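Local coordinates for putative alpha/beta hydrolase (Desulfitobacterium hafniense, PDB 4RPC), which is a putative hydrolase of the alpha/beta hydrolase family, probably cleaving its still unknown substrate with a serine nucleophile, at residues A[63-68]-A[74-79]. Sequence-based numbering, arbitrary orientation.
Sequences PREYMV and AGKLGE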
loop_
_atom_site.group_PDB
_atom_site.type_symbol
_atom_site.label_atom_id
_atom_site.label_comp_id
_atom_site.label_asym_id
_atom_site.label_seq_id
_atom_site.Cartn_x
_atom_site.Cartn_y
_atom_site.Cartn_z
ATOM N N PRO A 63 5.232 18.590 7.135
ATOM C CA PRO A 63 3.827 18.290 6.883
ATOM C C PRO A 63 2.905 19.453 7.307
ATOM O O PRO A 63 3.089 20.068 8.366
ATOM C CB PRO A 63 3.593 17.041 7.718
ATOM C CG PRO A 63 4.569 17.157 8.821
ATOM C CD PRO A 63 5.799 17.751 8.186
ATOM N N ARG A 64 1.963 19.780 6.438
ATOM C CA ARG A 64 0.972 20.799 6.740
ATOM C C ARG A 64 -0.356 20.115 7.063
ATOM O O ARG A 64 -1.315 20.778 7.421
ATOM C CB ARG A 64 0.788 21.777 5.565
ATOM C CG ARG A 64 2.075 22.313 4.934
ATOM C CD ARG A 64 1.801 23.614 4.165
ATOM N NE ARG A 64 1.363 24.677 5.078
ATOM C CZ ARG A 64 0.579 25.727 4.780
ATOM N NH1 ARG A 64 0.076 25.911 3.557
ATOM N NH2 ARG A 64 0.292 26.613 5.736
ATOM N N GLU A 65 -0.418 18.804 6.976
ATOM C CA GLU A 65 -1.596 18.112 7.458
ATOM C C GLU A 65 -1.346 16.634 7.674
ATOM O O GLU A 65 -0.315 16.103 7.311
ATOM C CB GLU A 65 -2.756 18.287 6.476
ATOM C CG GLU A 65 -2.615 17.379 5.259
ATOM C CD GLU A 65 -3.517 17.783 4.092
ATOM O OE1 GLU A 65 -4.789 17.716 4.185
ATOM O OE2 GLU A 65 -2.924 18.195 3.076
ATOM N N TYR A 66 -2.348 15.970 8.226
ATOM C CA TYR A 66 -2.258 14.578 8.551
ATOM C C TYR A 66 -3.478 13.899 7.974
ATOM O O TYR A 66 -4.478 14.547 7.658
ATOM C CB TYR A 66 -2.276 14.389 10.070
ATOM C CG TYR A 66 -1.186 15.132 10.850
ATOM C CD1 TYR A 66 0.155 14.995 10.517
ATOM C CD2 TYR A 66 -1.513 15.917 11.942
ATOM C CE1 TYR A 66 1.135 15.594 11.269
ATOM C CE2 TYR A 66 -0.540 16.555 12.680
ATOM C CZ TYR A 66 0.777 16.395 12.344
ATOM O OH TYR A 66 1.758 17.054 13.077
HETATM N N MSE A 67 -3.383 12.586 7.882
HETATM C CA MSE A 67 -4.387 11.748 7.273
HETATM C C MSE A 67 -5.626 11.728 8.139
HETATM O O MSE A 67 -5.523 11.713 9.340
HETATM C CB MSE A 67 -3.888 10.323 7.175
HETATM C CG MSE A 67 -4.008 9.915 5.732
HETATM SE SE MSE A 67 -3.573 8.033 5.426
HETATM C CE MSE A 67 -1.741 8.354 5.776
ATOM N N VAL A 68 -6.792 11.720 7.503
ATOM C CA VAL A 68 -8.083 11.632 8.182
ATOM C C VAL A 68 -8.715 10.251 7.976
ATOM O O VAL A 68 -9.142 9.639 8.904
ATOM C CB VAL A 68 -9.066 12.711 7.695
ATOM C CG1 VAL A 68 -10.380 12.645 8.470
ATOM C CG2 VAL A 68 -8.483 14.101 7.905
ATOM N N ALA A 74 -8.401 8.730 -0.582
ATOM C CA ALA A 74 -8.808 8.225 -1.906
ATOM C C ALA A 74 -9.518 9.325 -2.699
ATOM O O ALA A 74 -9.146 9.593 -3.848
ATOM C CB ALA A 74 -9.683 6.984 -1.779
ATOM N N GLY A 75 -10.470 10.014 -2.070
ATOM C CA GLY A 75 -11.174 11.137 -2.718
ATOM C C GLY A 75 -10.210 12.210 -3.197
ATOM O O GLY A 75 -10.190 12.600 -4.368
ATOM N N LYS A 76 -9.348 12.676 -2.317
ATOM C CA LYS A 76 -8.346 13.678 -2.755
ATOM C C LYS A 76 -7.441 13.229 -3.908
ATOM O O LYS A 76 -7.101 14.000 -4.798
ATOM C CB LYS A 76 -7.576 14.149 -1.532
ATOM C CG LYS A 76 -8.495 15.065 -0.691
ATOM C CD LYS A 76 -7.950 15.254 0.683
ATOM C CE LYS A 76 -6.585 15.931 0.633
ATOM N NZ LYS A 76 -5.820 15.463 1.815
ATOM N N LEU A 77 -7.090 11.953 -3.912
ATOM C CA LEU A 77 -6.234 11.395 -4.944
ATOM C C LEU A 77 -6.954 11.352 -6.281
ATOM O O LEU A 77 -6.356 11.574 -7.348
ATOM C CB LEU A 77 -5.849 9.958 -4.542
ATOM C CG LEU A 77 -4.730 9.231 -5.214
ATOM C CD1 LEU A 77 -3.574 10.177 -5.481
ATOM C CD2 LEU A 77 -4.296 8.064 -4.322
ATOM N N GLY A 78 -8.238 11.016 -6.219
ATOM C CA GLY A 78 -9.078 11.030 -7.413
ATOM C C GLY A 78 -9.123 12.451 -7.982
ATOM O O GLY A 78 -9.140 12.653 -9.204
ATOM N N GLU A 79 -9.135 13.439 -7.122
ATOM C CA GLU A 79 -9.120 14.824 -7.639
ATOM C C GLU A 79 -7.777 15.178 -8.259
ATOM O O GLU A 79 -7.723 15.981 -9.154
ATOM C CB GLU A 79 -9.425 15.812 -6.532
ATOM C CG GLU A 79 -10.850 15.646 -6.042
ATOM C CD GLU A 79 -11.188 16.582 -4.902
ATOM O OE1 GLU A 79 -10.739 16.358 -3.737
ATOM O OE2 GLU A 79 -11.929 17.529 -5.184
#
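In this alpha/beta hydrolase fold, the loop that leads from strand 50-54 of the central sheet into helix 70-83 meets that helix again, between residues 63-68 and 74-79, through a single weak surface salt bridge of Glu65 with Lys76. NZ of Lys76 lies 3.4 Å from OE1 of Glu65, a weak hydrogen bond within the ion pair, whereas OE2 of Glu65 stands 4.2 Å from the same NZ, so the carboxylate is met unevenly, through one oxygen. The two side chains reach toward each other from opposite directions and touch at their charged ends, burying just 56 Å² in all. Glu65 holds CG between its backbone N and carbonyl carbon (chi1 78°) and runs out extended from there. Lys76 leaves the helix with CG opposite the carbonyl carbon, and a bend at chi3 (62°) swings CE, and NZ with it, off the extended line of the chain. The ammonium group has a second acidic partner, OE2 of Glu57, with which it also forms a salt bridge; the side chain of Glu65 in turn touches Glu57. Ala74 and Leu77 of the helix pack on helix 97-108. One lysine ammonium thus serves two carboxylates, and its positive charge would be expected to ease the repulsion between Glu57 and Glu65, with Glu57 the stronger partner and the exposed Glu65 a weak addition.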